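Local coordinates for mandelate racemase / muconate lactonizing enzyme family protein (Agrobacterium tumefaciens, PDB 4DXK), which belongs to the mandelate racemase subgroup of the enolase superfamily and is probably a metal-dependent racemase or lyase whose substrate is not established, at residues P191-K194 with S195-P199; E268-S272 with R273-R277. All coordinates share one frame; numbering follows the deposited sequence.

Contact 1. Residues P191-K194 with S195-P199; sequences PDLK and SALEP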
ATOM      1  N   PRO A 191     -36.737   2.534  12.769  1.00 14.10           N
ATOM      2  CA  PRO A 191     -38.043   1.903  12.518  1.00 15.50           C
ATOM      3  C   PRO A 191     -38.256   1.531  11.043  1.00 14.58           C
ATOM      4  O   PRO A 191     -38.815   0.467  10.776  1.00 16.85           O
ATOM      5  CB  PRO A 191     -39.042   2.980  12.949  1.00 17.55           C
ATOM      6  CG  PRO A 191     -38.316   3.753  13.998  1.00 15.88           C
ATOM      7  CD  PRO A 191     -36.893   3.810  13.500  1.00 16.49           C
ATOM      8  N   ASP A 192     -37.815   2.365  10.105  1.00 14.10           N
ATOM      9  CA  ASP A 192     -37.963   2.016   8.693  1.00 16.81           C
ATOM     10  C   ASP A 192     -37.067   0.841   8.300  1.00 15.87           C
ATOM     11  O   ASP A 192     -37.433   0.020   7.449  1.00 16.13           O
ATOM     12  CB  ASP A 192     -37.677   3.221   7.802  1.00 15.07           C
ATOM     13  CG  ASP A 192     -38.804   4.233   7.809  1.00 17.73           C
ATOM     14  OD1 ASP A 192     -39.902   3.913   8.315  1.00 20.38           O
ATOM     15  OD2 ASP A 192     -38.589   5.349   7.298  1.00 16.96           O
ATOM     16  N   LEU A 193     -35.887   0.763   8.908  1.00 14.20           N
ATOM     17  CA  LEU A 193     -35.003  -0.376   8.699  1.00 13.83           C
ATOM     18  C   LEU A 193     -35.675  -1.656   9.213  1.00 15.35           C
ATOM     19  O   LEU A 193     -35.725  -2.669   8.507  1.00 15.35           O
ATOM     20  CB  LEU A 193     -33.652  -0.116   9.375  1.00 13.38           C
ATOM     21  CG  LEU A 193     -32.622  -1.242   9.444  1.00 19.02           C
ATOM     22  CD1 LEU A 193     -32.431  -1.898   8.096  1.00 18.27           C
ATOM     23  CD2 LEU A 193     -31.290  -0.697   9.950  1.00 25.56           C
ATOM     24  N   LYS A 194     -36.224  -1.605  10.423  1.00 15.07           N
ATOM     25  CA  LYS A 194     -36.929  -2.759  10.986  1.00 16.48           C
ATOM     26  C   LYS A 194     -38.085  -3.221  10.093  1.00 16.00           C
ATOM     27  O   LYS A 194     -38.280  -4.419   9.891  1.00 17.12           O
ATOM     28  CB  LYS A 194     -37.419  -2.441  12.399  1.00 18.38           C
ATOM     29  CG  LYS A 194     -38.083  -3.599  13.118  1.00 21.57           C
ATOM     30  CD  LYS A 194     -38.171  -3.334  14.614  1.00 32.43           C
ATOM     31  CE  LYS A 194     -38.972  -2.078  14.920  1.00 38.14           C
ATOM     32  NZ  LYS A 194     -40.386  -2.394  15.275  1.00 46.96           N
ATOM     33  N   SER A 195     -38.840  -2.272   9.550  0.60 15.87           N
ATOM     34  CA  SER A 195     -39.942  -2.616   8.657  0.60 16.90           C
ATOM     35  C   SER A 195     -39.448  -3.305   7.391  0.60 16.01           C
ATOM     36  O   SER A 195     -40.061  -4.269   6.926  0.60 17.55           O
ATOM     37  CB  SER A 195     -40.741  -1.370   8.294  0.60 17.46           C
ATOM     38  OG  SER A 195     -41.346  -0.818   9.447  0.60 18.28           O
ATOM     39  N   ALA A 196     -38.341  -2.819   6.838  1.00 16.74           N
ATOM     40  CA  ALA A 196     -37.788  -3.399   5.618  1.00 16.20           C
ATOM     41  C   ALA A 196     -37.179  -4.792   5.839  1.00 16.72           C
ATOM     42  O   ALA A 196     -37.008  -5.554   4.885  1.00 16.37           O
ATOM     43  CB  ALA A 196     -36.774  -2.455   5.006  1.00 15.61           C
ATOM     44  N   LEU A 197     -36.868  -5.129   7.091  1.00 15.11           N
ATOM     45  CA  LEU A 197     -36.337  -6.454   7.408  1.00 16.44           C
ATOM     46  C   LEU A 197     -37.436  -7.511   7.511  1.00 16.58           C
ATOM     47  O   LEU A 197     -37.152  -8.709   7.444  1.00 17.88           O
ATOM     48  CB  LEU A 197     -35.528  -6.414   8.704  1.00 17.94           C
ATOM     49  CG  LEU A 197     -34.236  -5.602   8.679  1.00 18.43           C
ATOM     50  CD1 LEU A 197     -33.618  -5.554  10.067  1.00 24.66           C
ATOM     51  CD2 LEU A 197     -33.254  -6.188   7.678  1.00 18.81           C
ATOM     52  N   GLU A 198     -38.680  -7.082   7.675  1.00 16.45           N
ATOM     53  CA  GLU A 198     -39.774  -8.032   7.857  1.00 19.83           C
ATOM     54  C   GLU A 198     -39.954  -9.092   6.753  1.00 17.14           C
ATOM     55  O   GLU A 198     -40.237 -10.244   7.067  1.00 18.66           O
ATOM     56  CB  GLU A 198     -41.074  -7.291   8.166  1.00 20.71           C
ATOM     57  CG  GLU A 198     -41.022  -6.575   9.517  1.00 31.08           C
ATOM     58  CD  GLU A 198     -42.373  -6.072   9.984  1.00 44.18           C
ATOM     59  OE1 GLU A 198     -43.135  -5.542   9.150  1.00 45.84           O
ATOM     60  OE2 GLU A 198     -42.666  -6.208  11.190  1.00 48.12           O
ATOM     61  N   PRO A 199     -39.769  -8.728   5.466  1.00 17.68           N
ATOM     62  CA  PRO A 199     -39.864  -9.795   4.461  1.00 16.64           C
ATOM     63  C   PRO A 199     -38.840 -10.912   4.671  1.00 16.49           C
ATOM     64  O   PRO A 199     -39.141 -12.069   4.380  1.00 18.23           O
ATOM     65  CB  PRO A 199     -39.575  -9.063   3.148  1.00 21.91           C
ATOM     66  CG  PRO A 199     -39.996  -7.659   3.403  1.00 25.87           C
ATOM     67  CD  PRO A 199     -39.683  -7.393   4.843  1.00 20.23           C
TER
HETATM   68  O   HOH W   1     -41.567   1.990   9.305  1.00 30.59           O
HETATM   69  O   HOH W   2     -41.740  -3.144  12.140  1.00 46.03           O
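D192 and S195 meet through a bridging water on one side of helix 190-207: water 1 donates to D192 OD1 at 2.7 Å and lies 2.8 Å from S195 OG. The serine hydroxyl stands opposite its carbonyl carbon (chi1 -64°), a setting that swings OG back over the preceding turn to 3.1 Å from P191 O. The other carboxylate oxygen of D192 is held by a salt bridge to K182, and the D192 backbone N-H bonds to S189 OG.

On the side facing the fold, L193 is buried and L197, partly exposed, is one turn on. L193 sends CG away from its own backbone N (chi1 172°), while L197 takes the other common setting (chi1 -66°), and L193 CD1 reaches L197 CG at 4.2 Å. Beside them F176 covers L193 and A196, and helix 223-232 packs on L193 through Q228 and A232.

K194 bends at chi3 and chi4, and its NZ lies 6.0 Å from E198 OE2; water 2 joins the two only by weak bonds. Along the backbone the bond from S195 N to P191 O (3.0 Å) is regular, whereas those from L197 N and E198 N are weak, before the kink at P199. The chemistry is that of an amphipathic helix surface: L193 and A196 inward; outward, D192 linked to S195 and K194 weakly to E198 through water, while D192 keeps its direct ion pair with K182.

Contact 2. Residues E268-S272 with R273-R277; sequences ETLGS and RWAFR. With NA (sodium ion), chain C.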
ATOM      1  N   GLU A 268     -24.772  -4.687 -13.064  1.00  8.04           N
ATOM      2  CA  GLU A 268     -25.441  -4.503 -14.349  1.00  8.34           C
ATOM      3  C   GLU A 268     -25.263  -3.079 -14.888  1.00  7.66           C
ATOM      4  O   GLU A 268     -25.426  -2.841 -16.086  1.00  8.68           O
ATOM      5  CB  GLU A 268     -26.932  -4.820 -14.201  1.00 10.12           C
ATOM      6  CG  GLU A 268     -27.682  -3.807 -13.326  1.00 11.27           C
ATOM      7  CD  GLU A 268     -29.085  -4.233 -12.931  1.00 11.87           C
ATOM      8  OE1 GLU A 268     -29.273  -5.412 -12.585  1.00 17.08           O
ATOM      9  OE2 GLU A 268     -30.002  -3.378 -12.955  1.00 15.63           O
ATOM     10  N   THR A 269     -24.943  -2.132 -14.010  1.00  7.01           N
ATOM     11  CA  THR A 269     -24.801  -0.734 -14.437  1.00  7.92           C
ATOM     12  C   THR A 269     -23.432  -0.383 -15.015  1.00  8.17           C
ATOM     13  O   THR A 269     -23.266   0.718 -15.537  1.00  8.69           O
ATOM     14  CB  THR A 269     -25.123   0.280 -13.302  1.00  8.23           C
ATOM     15  OG1 THR A 269     -24.088   0.262 -12.307  1.00  8.13           O
ATOM     16  CG2 THR A 269     -26.461  -0.033 -12.650  1.00  9.34           C
ATOM     17  N   LEU A 270     -22.466  -1.299 -14.924  1.00  7.20           N
ATOM     18  CA  LEU A 270     -21.104  -1.059 -15.393  1.00  7.97           C
ATOM     19  C   LEU A 270     -20.922  -1.542 -16.822  1.00  7.83           C
ATOM     20  O   LEU A 270     -21.464  -2.588 -17.209  1.00  8.79           O
ATOM     21  CB  LEU A 270     -20.088  -1.781 -14.495  1.00  7.97           C
ATOM     22  CG  LEU A 270     -19.926  -1.204 -13.089  1.00  7.76           C
ATOM     23  CD1 LEU A 270     -19.062  -2.128 -12.243  1.00 10.86           C
ATOM     24  CD2 LEU A 270     -19.333   0.204 -13.113  1.00 10.33           C
ATOM     25  N   GLY A 271     -20.132  -0.810 -17.601  1.00  7.90           N
ATOM     26  CA  GLY A 271     -19.886  -1.176 -18.985  1.00  9.17           C
ATOM     27  C   GLY A 271     -18.423  -1.344 -19.356  1.00  7.63           C
ATOM     28  O   GLY A 271     -17.570  -0.564 -18.926  1.00  8.49           O
ATOM     29  N   SER A 272     -18.177  -2.378 -20.155  1.00  8.81           N
ATOM     30  CA  SER A 272     -16.877  -2.708 -20.761  1.00  7.48           C
ATOM     31  C   SER A 272     -15.979  -3.450 -19.781  1.00  7.60           C
ATOM     32  O   SER A 272     -16.088  -3.317 -18.553  1.00  7.83           O
ATOM     33  CB  SER A 272     -16.135  -1.483 -21.321  1.00  8.42           C
ATOM     34  OG  SER A 272     -15.337  -0.858 -20.320  1.00  8.78           O
ATOM     35  N   ARG A 273     -15.046  -4.214 -20.321  1.00  7.98           N
ATOM     36  CA  ARG A 273     -14.172  -4.950 -19.436  1.00  8.25           C
ATOM     37  C   ARG A 273     -13.307  -4.041 -18.571  1.00  8.01           C
ATOM     38  O   ARG A 273     -12.840  -4.467 -17.517  1.00  8.38           O
ATOM     39  CB  ARG A 273     -13.352  -5.964 -20.216  1.00 12.72           C
ATOM     40  CG  ARG A 273     -12.146  -5.419 -20.850  1.00 13.17           C
ATOM     41  CD  ARG A 273     -11.620  -6.456 -21.847  1.00 14.44           C
ATOM     42  NE  ARG A 273     -12.253  -6.259 -23.146  1.00  9.91           N
ATOM     43  CZ  ARG A 273     -11.658  -6.501 -24.301  1.00  8.72           C
ATOM     44  NH1 ARG A 273     -10.450  -7.055 -24.333  1.00  9.27           N
ATOM     45  NH2 ARG A 273     -12.287  -6.206 -25.418  1.00  9.91           N
ATOM     46  N   TRP A 274     -13.109  -2.796 -18.998  1.00  7.05           N
ATOM     47  CA  TRP A 274     -12.297  -1.856 -18.235  1.00  8.04           C
ATOM     48  C   TRP A 274     -12.968  -1.463 -16.920  1.00  6.66           C
ATOM     49  O   TRP A 274     -12.291  -1.309 -15.894  1.00  7.62           O
ATOM     50  CB  TRP A 274     -11.912  -0.640 -19.100  1.00  7.62           C
ATOM     51  CG  TRP A 274     -10.945  -1.057 -20.173  1.00  7.96           C
ATOM     52  CD1 TRP A 274      -9.583  -1.045 -20.091  1.00 10.07           C
ATOM     53  CD2 TRP A 274     -11.263  -1.627 -21.452  1.00  7.81           C
ATOM     54  NE1 TRP A 274      -9.038  -1.559 -21.237  1.00 10.30           N
ATOM     55  CE2 TRP A 274     -10.045  -1.931 -22.087  1.00  8.48           C
ATOM     56  CE3 TRP A 274     -12.457  -1.906 -22.124  1.00  8.35           C
ATOM     57  CZ2 TRP A 274      -9.985  -2.495 -23.366  1.00  9.73           C
ATOM     58  CZ3 TRP A 274     -12.398  -2.471 -23.392  1.00 10.32           C
ATOM     59  CH2 TRP A 274     -11.167  -2.752 -24.002  1.00 10.78           C
ATOM     60  N   ALA A 275     -14.289  -1.326 -16.923  1.00  7.04           N
ATOM     61  CA  ALA A 275     -15.001  -1.084 -15.669  1.00  7.11           C
ATOM     62  C   ALA A 275     -14.870  -2.273 -14.726  1.00  6.71           C
ATOM     63  O   ALA A 275     -14.767  -2.111 -13.509  1.00  7.61           O
ATOM     64  CB  ALA A 275     -16.474  -0.762 -15.920  1.00  7.70           C
ATOM     65  N   PHE A 276     -14.874  -3.473 -15.296  1.00  6.70           N
ATOM     66  CA  PHE A 276     -14.760  -4.679 -14.486  1.00  7.29           C
ATOM     67  C   PHE A 276     -13.338  -4.916 -13.993  1.00  7.04           C
ATOM     68  O   PHE A 276     -13.152  -5.420 -12.887  1.00  8.05           O
ATOM     69  CB  PHE A 276     -15.392  -5.883 -15.200  1.00  6.92           C
ATOM     70  CG  PHE A 276     -16.885  -5.799 -15.213  1.00  6.49           C
ATOM     71  CD1 PHE A 276     -17.623  -6.313 -14.167  1.00  8.08           C
ATOM     72  CD2 PHE A 276     -17.552  -5.117 -16.220  1.00  7.63           C
ATOM     73  CE1 PHE A 276     -19.009  -6.192 -14.145  1.00  7.53           C
ATOM     74  CE2 PHE A 276     -18.944  -4.992 -16.201  1.00  8.06           C
ATOM     75  CZ  PHE A 276     -19.671  -5.525 -15.166  1.00  7.81           C
ATOM     76  N   ARG A 277     -12.339  -4.498 -14.768  1.00  7.08           N
ATOM     77  CA  ARG A 277     -10.982  -4.436 -14.225  1.00  7.69           C
ATOM     78  C   ARG A 277     -10.949  -3.535 -12.993  1.00  6.83           C
ATOM     79  O   ARG A 277     -10.399  -3.903 -11.952  1.00  8.31           O
ATOM     80  CB  ARG A 277      -9.994  -3.917 -15.270  1.00  8.49           C
ATOM     81  CG  ARG A 277      -8.673  -3.417 -14.671  1.00  9.92           C
ATOM     82  CD  ARG A 277      -7.685  -2.972 -15.743  1.00  8.92           C
ATOM     83  NE  ARG A 277      -6.594  -2.194 -15.150  1.00 11.66           N
ATOM     84  CZ  ARG A 277      -5.843  -1.307 -15.794  1.00 10.53           C
ATOM     85  NH1 ARG A 277      -6.006  -1.083 -17.083  1.00 11.01           N
ATOM     86  NH2 ARG A 277      -4.914  -0.636 -15.124  1.00 14.36           N
TER
HETATM   87 NA    NA C 502     -30.342  -5.446 -10.504  1.00 12.83          NA
HETATM   88  O   HOH W   3     -31.971  -4.008 -11.417  1.00 23.27           O
HETATM   89  O   HOH W   4     -29.309  -3.541  -9.658  1.00 23.75           O
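Apolar packing joins L270 to A275 and F276 where the chain turns from loop into helix 272-281. L270 CB lies 3.8 Å from F276 CE2, and its CD1 stands over one face of the phenyl ring. L270 CB also lies 4.0 Å from A275 CB. With CG opposite its carbonyl carbon (chi1 -72°), F276 brings its ring back to the loop, edge-on to S272 O, which lies in the ring plane 3.3 Å from CD2. V288, L290 and I304 also touch this phenylalanine, placing it between strand 287-290 and helix 297-310.

The polar contacts centre on S272. Its hydroxyl sits between backbone N and carbonyl carbon (chi1 88°), where it donates a 2.6 Å bond to G271 O, in the carbonyl plane on a lone pair, and accepts a weak one from W274 N. S272 O receives two further weak bonds, from A275 N and F276 N, which begin the helical ladder.

Within 273-277 the W274 indole leans over the R273 guanidinium at an incline, CH2 3.6 Å above its plane and offset toward the rim, while R273 CG lies over one face of the indole. Salt bridges to E300 and to E309 of the fourth subunit anchor that guanidinium, while H312 of the fourth subunit stacks on the indole.

Metal binding falls to E268 at the other end of the loop. OE1 binds the sodium ion at 2.3 Å, and OE2 accepts a bond from water 3, itself a metal ligand. E216 and E242, at the ends of strands 212-216 and 240-242, complete the carboxylate trio, with E268 just past strand 264-266, the metal site characteristic of the enolase superfamily barrel.

Following the chain from the N terminus, contact 1 comes first, wholly within helix 190-207, and contact 2 later, where the loop after strand 264-266 enters helix 272-281. Each is a local contact in continuous chain, so neither closes a long loop, and the two stand in series without nesting or crossing. Between them the chain passes through strands 212-216, 240-242 and 264-266, neighbours in the parallel barrel sheet. Their centres lie 32 Å apart, with nearest atoms about 19 Å apart. Contact 1 belongs to the outer helical layer and also meets the second subunit; contact 2 runs from the sodium site, where the third subunit already touches, to the helix start, where the fourth subunit packs too.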